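Local coordinates for 2-oxoglutarate-dependent dioxygenase DAO (Oryza sativa subsp. indica, PDB 6KUN), which probably inactivates the plant hormone auxin by oxidising indole-3-acetic acid irreversibly to 2-oxoindole-3-acetic acid, using 2-oxoglutarate and iron(II), at residues 47-52 with 153-158; 54-59 with 111-116. All coordinates share one frame; numbering follows the deposited sequence.

Contact 1: 47-52 with 153-158. With AKG (2-oxoglutaric acid), chain G; IAC (1H-indol-3-ylacetic acid), chain H.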
loop_
_atom_site.group_PDB
_atom_site.type_symbol
_atom_site.label_atom_id
_atom_site.label_comp_id
_atom_site.label_asym_id
_atom_site.label_seq_id
_atom_site.Cartn_x
_atom_site.Cartn_y
_atom_site.Cartn_z
ATOM N N ALA B 47 -1.093 6.575 4.401
ATOM C CA ALA B 47 -0.348 6.720 3.153
ATOM C C ALA B 47 0.727 7.797 3.287
ATOM O O ALA B 47 1.856 7.656 2.805
ATOM C CB ALA B 47 -1.304 7.084 2.004
ATOM N N GLU B 48 0.384 8.889 3.920
ATOM C CA GLU B 48 1.366 9.963 4.082
ATOM C C GLU B 48 2.532 9.508 4.963
ATOM O O GLU B 48 3.690 9.885 4.713
ATOM C CB GLU B 48 0.674 11.190 4.681
ATOM C CG GLU B 48 -0.455 11.701 3.821
ATOM C CD GLU B 48 -1.274 12.773 4.494
ATOM O OE1 GLU B 48 -0.896 13.199 5.603
ATOM O OE2 GLU B 48 -2.304 13.180 3.911
ATOM N N MET B 49 2.249 8.681 5.975
ATOM C CA MET B 49 3.303 8.205 6.863
ATOM C C MET B 49 4.215 7.208 6.159
ATOM O O MET B 49 5.432 7.206 6.375
ATOM C CB MET B 49 2.686 7.564 8.101
ATOM C CG MET B 49 3.700 7.039 9.065
ATOM S SD MET B 49 4.649 8.441 9.683
ATOM C CE MET B 49 5.623 7.597 10.930
ATOM N N LYS B 50 3.654 6.329 5.329
ATOM C CA LYS B 50 4.503 5.398 4.584
ATOM C C LYS B 50 5.535 6.151 3.750
ATOM O O LYS B 50 6.711 5.771 3.715
ATOM C CB LYS B 50 3.634 4.504 3.678
ATOM C CG LYS B 50 4.420 3.433 2.951
ATOM C CD LYS B 50 3.582 2.705 1.893
ATOM C CE LYS B 50 2.440 1.893 2.496
ATOM N NZ LYS B 50 1.379 1.595 1.483
ATOM N N ALA B 51 5.121 7.242 3.111
ATOM C CA ALA B 51 6.042 8.067 2.331
ATOM C C ALA B 51 7.038 8.798 3.232
ATOM O O ALA B 51 8.238 8.835 2.950
ATOM C CB ALA B 51 5.250 9.068 1.503
ATOM N N ALA B 52 6.561 9.384 4.330
ATOM C CA ALA B 52 7.446 10.123 5.218
ATOM C C ALA B 52 8.526 9.219 5.803
ATOM O O ALA B 52 9.702 9.593 5.849
ATOM C CB ALA B 52 6.639 10.770 6.352
ATOM N N PHE B 153 8.288 4.842 20.523
ATOM C CA PHE B 153 7.851 4.859 19.133
ATOM C C PHE B 153 9.085 4.574 18.307
ATOM O O PHE B 153 10.124 5.200 18.529
ATOM C CB PHE B 153 7.240 6.211 18.764
ATOM C CG PHE B 153 6.780 6.307 17.314
ATOM C CD1 PHE B 153 5.694 5.578 16.867
ATOM C CD2 PHE B 153 7.413 7.154 16.429
ATOM C CE1 PHE B 153 5.263 5.678 15.550
ATOM C CE2 PHE B 153 6.979 7.252 15.126
ATOM C CZ PHE B 153 5.923 6.531 14.685
ATOM N N ARG B 154 9.002 3.608 17.403
ATOM C CA ARG B 154 10.163 3.258 16.578
ATOM C C ARG B 154 9.776 3.164 15.102
ATOM O O ARG B 154 8.713 2.641 14.740
ATOM C CB ARG B 154 10.768 1.952 17.026
ATOM C CG ARG B 154 12.249 1.854 16.997
ATOM C CD ARG B 154 12.682 0.423 17.367
ATOM N NE ARG B 154 12.906 0.218 18.800
ATOM C CZ ARG B 154 13.030 -0.980 19.373
ATOM N NH1 ARG B 154 12.932 -2.083 18.639
ATOM N NH2 ARG B 154 13.236 -1.077 20.678
ATOM N N MET B 155 10.628 3.719 14.261
ATOM C CA MET B 155 10.566 3.571 12.810
ATOM C C MET B 155 11.790 2.765 12.428
ATOM O O MET B 155 12.908 3.107 12.857
ATOM C CB MET B 155 10.525 4.931 12.113
ATOM C CG MET B 155 9.242 5.707 12.392
ATOM S SD MET B 155 9.288 7.452 11.842
ATOM C CE MET B 155 10.594 8.165 12.878
ATOM N N ASN B 156 11.575 1.675 11.691
ATOM C CA ASN B 156 12.648 0.715 11.444
ATOM C C ASN B 156 12.858 0.507 9.938
ATOM O O ASN B 156 11.904 0.496 9.155
ATOM C CB ASN B 156 12.371 -0.686 12.053
ATOM C CG ASN B 156 11.855 -0.639 13.493
ATOM O OD1 ASN B 156 12.555 -0.231 14.407
ATOM N ND2 ASN B 156 10.619 -1.099 13.690
ATOM N N ARG B 157 14.103 0.237 9.559
ATOM C CA ARG B 157 14.410 -0.228 8.211
ATOM C C ARG B 157 15.441 -1.341 8.279
ATOM O O ARG B 157 16.493 -1.187 8.907
ATOM C CB ARG B 157 14.931 0.906 7.337
ATOM C CG ARG B 157 15.088 0.541 5.902
ATOM C CD ARG B 157 15.333 1.762 5.052
ATOM N NE ARG B 157 16.734 2.132 4.981
ATOM C CZ ARG B 157 17.283 2.774 3.944
ATOM N NH1 ARG B 157 16.537 3.099 2.905
ATOM N NH2 ARG B 157 18.568 3.078 3.953
ATOM N N TYR B 158 15.126 -2.464 7.644
ATOM C CA TYR B 158 16.058 -3.592 7.497
ATOM C C TYR B 158 16.513 -3.599 6.043
ATOM O O TYR B 158 15.699 -3.739 5.128
ATOM C CB TYR B 158 15.411 -4.924 7.914
ATOM C CG TYR B 158 14.812 -4.888 9.319
ATOM C CD1 TYR B 158 13.605 -4.241 9.558
ATOM C CD2 TYR B 158 15.456 -5.478 10.398
ATOM C CE1 TYR B 158 13.058 -4.181 10.822
ATOM C CE2 TYR B 158 14.921 -5.421 11.670
ATOM C CZ TYR B 158 13.716 -4.774 11.873
ATOM O OH TYR B 158 13.160 -4.714 13.133
HETATM C C1 AKG G . 9.479 -6.192 17.262
HETATM O O1 AKG G . 8.368 -5.737 16.915
HETATM O O2 AKG G . 9.924 -6.039 18.420
HETATM C C2 AKG G . 10.280 -6.926 16.287
HETATM O O5 AKG G . 10.602 -8.082 16.503
HETATM C C3 AKG G . 10.709 -6.243 15.010
HETATM C C4 AKG G . 9.552 -5.417 14.462
HETATM C C5 AKG G . 9.973 -4.756 13.171
HETATM O O3 AKG G . 9.419 -5.115 12.109
HETATM O O4 AKG G . 10.858 -3.874 13.213
HETATM C C IAC H . 15.295 -5.518 26.072
HETATM C C1 IAC H . 15.910 -4.468 25.479
HETATM C C2 IAC H . 17.079 -4.660 24.701
HETATM C C3 IAC H . 17.591 -5.925 24.542
HETATM C C4 IAC H . 16.954 -6.998 25.139
HETATM C C5 IAC H . 15.837 -6.782 25.908
HETATM C C7 IAC H . 15.213 -3.362 25.789
HETATM C C8 IAC H . 14.144 -3.712 26.592
HETATM C C17 IAC H . 15.392 -1.885 25.448
HETATM C C18 IAC H . 14.850 -1.526 24.076
HETATM N N IAC H . 14.200 -5.059 26.767
HETATM O O2 IAC H . 15.470 -0.660 23.399
HETATM O O3 IAC H . 13.794 -2.061 23.640
#
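The edge of the Phe153 ring receives Met49 from the helix: the methyl CE lies in the ring plane, 3.9 Å from CZ, so the thioether ends against the rim of the aromatic group. The same methyl is 3.8 Å from SD of Met155, and the two methionine chains cross at a slant. Met49 reaches both because CG stands anti to the backbone N (chi1 180°) and the chain then bends at chi2 (64°), carrying CE towards the strand. Two other flat groups of the strand are met edge-on by ligands. The guanidinium of Arg154 has O3 of indole-3-acetic acid in its plane, 3.2 Å from NH2, and Tyr158 OH donates to O4 of 2-oxoglutarate in the plane of its ring, in a very short bond of 2.5 Å. ND2 of Asn156 comes within 2.8 Å of that O4; its hydrogen bond goes to Ser244 OG, while OD1 accepts one from Tyr86 OH, and these two bonds together should fix how the amide is turned. A phenylalanine in place of Tyr158 would probably leave O4 without this hydroxyl donor and the C5 carboxylate less firmly placed. Strand alternation explains the division of labour in this jelly roll: Phe153 and Met155 face the helix, whereas Arg154, Asn156 and Tyr158 serve the ligand pockets. Strand 151-158 runs between strands 86-92 and 242-249, and Met49 is further enclosed by Ile245 of the latter and by Thr116 and Tyr120 of helix 111-138.

Contact 2: 54-59 with 111-116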
loop_
_atom_site.group_PDB
_atom_site.type_symbol
_atom_site.label_atom_id
_atom_site.label_comp_id
_atom_site.label_asym_id
_atom_site.label_seq_id
_atom_site.Cartn_x
_atom_site.Cartn_y
_atom_site.Cartn_z
ATOM N N ARG B 54 9.733 6.470 4.557
ATOM C CA ARG B 54 10.678 6.179 3.481
ATOM C C ARG B 54 11.543 7.379 3.141
ATOM O O ARG B 54 12.728 7.199 2.861
ATOM C CB ARG B 54 9.915 5.669 2.265
ATOM C CG ARG B 54 9.769 4.134 2.321
ATOM C CD ARG B 54 8.480 3.598 1.741
ATOM N NE ARG B 54 8.099 4.259 0.503
ATOM C CZ ARG B 54 7.169 3.807 -0.336
ATOM N NH1 ARG B 54 6.528 2.670 -0.082
ATOM N NH2 ARG B 54 6.889 4.489 -1.439
ATOM N N ALA B 55 10.995 8.592 3.242
ATOM C CA ALA B 55 11.793 9.798 3.054
ATOM C C ALA B 55 12.854 9.937 4.144
ATOM O O ALA B 55 14.014 10.251 3.855
ATOM C CB ALA B 55 10.883 11.021 3.039
ATOM N N LEU B 56 12.496 9.655 5.392
ATOM C CA LEU B 56 13.462 9.706 6.471
ATOM C C LEU B 56 14.606 8.742 6.211
ATOM O O LEU B 56 15.783 9.074 6.409
ATOM C CB LEU B 56 12.805 9.371 7.807
ATOM C CG LEU B 56 11.999 10.465 8.451
ATOM C CD1 LEU B 56 11.448 9.888 9.758
ATOM C CD2 LEU B 56 12.856 11.728 8.644
ATOM N N PHE B 57 14.275 7.493 5.862
ATOM C CA PHE B 57 15.352 6.517 5.685
ATOM C C PHE B 57 16.117 6.753 4.382
ATOM O O PHE B 57 17.245 6.270 4.251
ATOM C CB PHE B 57 14.836 5.104 5.733
ATOM C CG PHE B 57 14.545 4.634 7.123
ATOM C CD1 PHE B 57 15.548 4.563 8.060
ATOM C CD2 PHE B 57 13.269 4.291 7.478
ATOM C CE1 PHE B 57 15.276 4.157 9.346
ATOM C CE2 PHE B 57 12.996 3.843 8.762
ATOM C CZ PHE B 57 14.004 3.795 9.700
ATOM N N ASP B 58 15.542 7.493 3.442
ATOM C CA ASP B 58 16.272 7.852 2.225
ATOM C C ASP B 58 17.141 9.092 2.391
ATOM O O ASP B 58 17.778 9.527 1.428
ATOM C CB ASP B 58 15.303 8.069 1.067
ATOM C CG ASP B 58 14.796 6.758 0.480
ATOM O OD1 ASP B 58 15.391 5.690 0.759
ATOM O OD2 ASP B 58 13.808 6.812 -0.265
ATOM N N LEU B 59 17.165 9.682 3.573
ATOM C CA LEU B 59 17.990 10.856 3.795
ATOM C C LEU B 59 19.471 10.522 3.592
ATOM O O LEU B 59 19.887 9.384 3.792
ATOM C CB LEU B 59 17.759 11.374 5.208
ATOM C CG LEU B 59 16.518 12.233 5.485
ATOM C CD1 LEU B 59 16.394 12.493 6.984
ATOM C CD2 LEU B 59 16.602 13.545 4.710
ATOM N N PRO B 111 9.489 20.158 6.677
ATOM C CA PRO B 111 8.357 20.348 7.590
ATOM C C PRO B 111 7.234 19.326 7.414
ATOM O O PRO B 111 6.674 18.879 8.428
ATOM C CB PRO B 111 7.882 21.779 7.274
ATOM C CG PRO B 111 8.901 22.353 6.291
ATOM C CD PRO B 111 10.023 21.437 6.155
ATOM N N HIS B 112 6.877 18.948 6.183
ATOM C CA HIS B 112 5.707 18.083 6.040
ATOM C C HIS B 112 5.999 16.683 6.588
ATOM O O HIS B 112 5.102 16.033 7.143
ATOM C CB HIS B 112 5.221 18.031 4.587
ATOM C CG HIS B 112 6.110 17.262 3.662
ATOM N ND1 HIS B 112 6.039 15.894 3.530
ATOM C CD2 HIS B 112 7.106 17.668 2.836
ATOM C CE1 HIS B 112 6.953 15.487 2.666
ATOM N NE2 HIS B 112 7.614 16.545 2.226
ATOM N N VAL B 113 7.254 16.234 6.501
ATOM C CA VAL B 113 7.640 14.963 7.102
ATOM C C VAL B 113 7.513 15.032 8.613
ATOM O O VAL B 113 6.880 14.157 9.231
ATOM C CB VAL B 113 9.051 14.566 6.652
ATOM C CG1 VAL B 113 9.536 13.294 7.339
ATOM C CG2 VAL B 113 9.058 14.375 5.105
ATOM N N ARG B 114 8.050 16.107 9.229
ATOM C CA ARG B 114 7.978 16.283 10.675
ATOM C C ARG B 114 6.543 16.280 11.181
ATOM O O ARG B 114 6.236 15.651 12.191
ATOM C CB ARG B 114 8.699 17.598 11.070
ATOM C CG ARG B 114 10.201 17.639 10.614
ATOM C CD ARG B 114 10.866 19.036 10.795
ATOM N NE ARG B 114 10.187 19.803 11.827
ATOM C CZ ARG B 114 9.686 21.025 11.688
ATOM N NH1 ARG B 114 9.815 21.695 10.546
ATOM N NH2 ARG B 114 9.072 21.591 12.719
ATOM N N GLU B 115 5.656 16.995 10.502
ATOM C CA GLU B 115 4.267 17.057 10.903
ATOM C C GLU B 115 3.595 15.691 10.792
ATOM O O GLU B 115 2.754 15.354 11.637
ATOM C CB GLU B 115 3.487 18.057 10.028
ATOM C CG GLU B 115 1.971 18.108 10.357
ATOM C CD GLU B 115 1.132 19.004 9.428
ATOM O OE1 GLU B 115 1.699 19.623 8.495
ATOM O OE2 GLU B 115 -0.104 19.082 9.640
ATOM N N THR B 116 3.911 14.927 9.731
ATOM C CA THR B 116 3.289 13.629 9.522
ATOM C C THR B 116 3.725 12.656 10.602
ATOM O O THR B 116 2.905 11.953 11.186
ATOM C CB THR B 116 3.652 13.046 8.144
ATOM O OG1 THR B 116 3.140 13.863 7.095
ATOM C CG2 THR B 116 3.087 11.611 7.974
#
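Leu56 and Val113 slide past one another in opposite directions, with one methyl of each, CD2 and CG1, side by side. Val113 is the centre of the contact between the C-terminal part of helix 43-57 and the first turns of helix 111-138, shared between Leu56 and Ala55. Val113 points straight across, and its two branches have separate tasks. CG1, anti to the backbone N (chi1 176°), sits 3.9 Å from CD2 of Leu56 and equally close to its CG, so it lies against the CG–CD2 side of the leucine, with CD1 turned further off. CG2 turns to the neighbouring position on the helix and faces CB of Ala55 at a looser 4.3 Å. Leu56 starts out along the flank of its helix; what brings it to Val113 is the far part of the chain, where the branch point and CD2 lie. At Ala55 the backbones are nearest, its CA 7.8 Å from that of Val113, as the small side chain would permit.

One turn beyond Val113, Thr116 folds its hydroxyl back on its own helix. OG1 donates to His112 O at 2.9 Å, tilted 29° from the carbonyl plane, while Thr116 N reaches the same oxygen from the other face at 3.1 Å. Two donors thus grip one carbonyl, and the threonine side chain, which also touches Glu48, Met49 and Ala52 of helix 43-57, has its hydroxyl provided for within its own helix.

Around the pair, Leu56 continues onto Ala109 and onto Phe89 and Met155 of the sheet, and Val113 onto Ala52 of helix 43-57. Since no hydrogen bond or salt bridge joins the two segments, their mutual hold rests on apolar contact between aliphatic side chains, with no polar pair to fix the register.

Contacts 1 and 2 have centres 8 Å apart and share helix 43-57, which offers Met49 to strand 151-158 and, further along, Leu56 to helix 111-138. In chain order the segments run 47-52, 54-59, 111-116 and 153-158, so contact 2 is nested inside the loop that contact 1 closes. They also touch directly: Phe57 CZ lies 3.4 Å from Met155 O, and Arg157 forms a long, weak ion pair with Asp58. Helix 111-138 leads on in the chain to strand 151-158. The helix pair lies against the outer side of the jelly-roll strand whose other side lines the ligand pockets, joining the N-terminal region to the catalytic core.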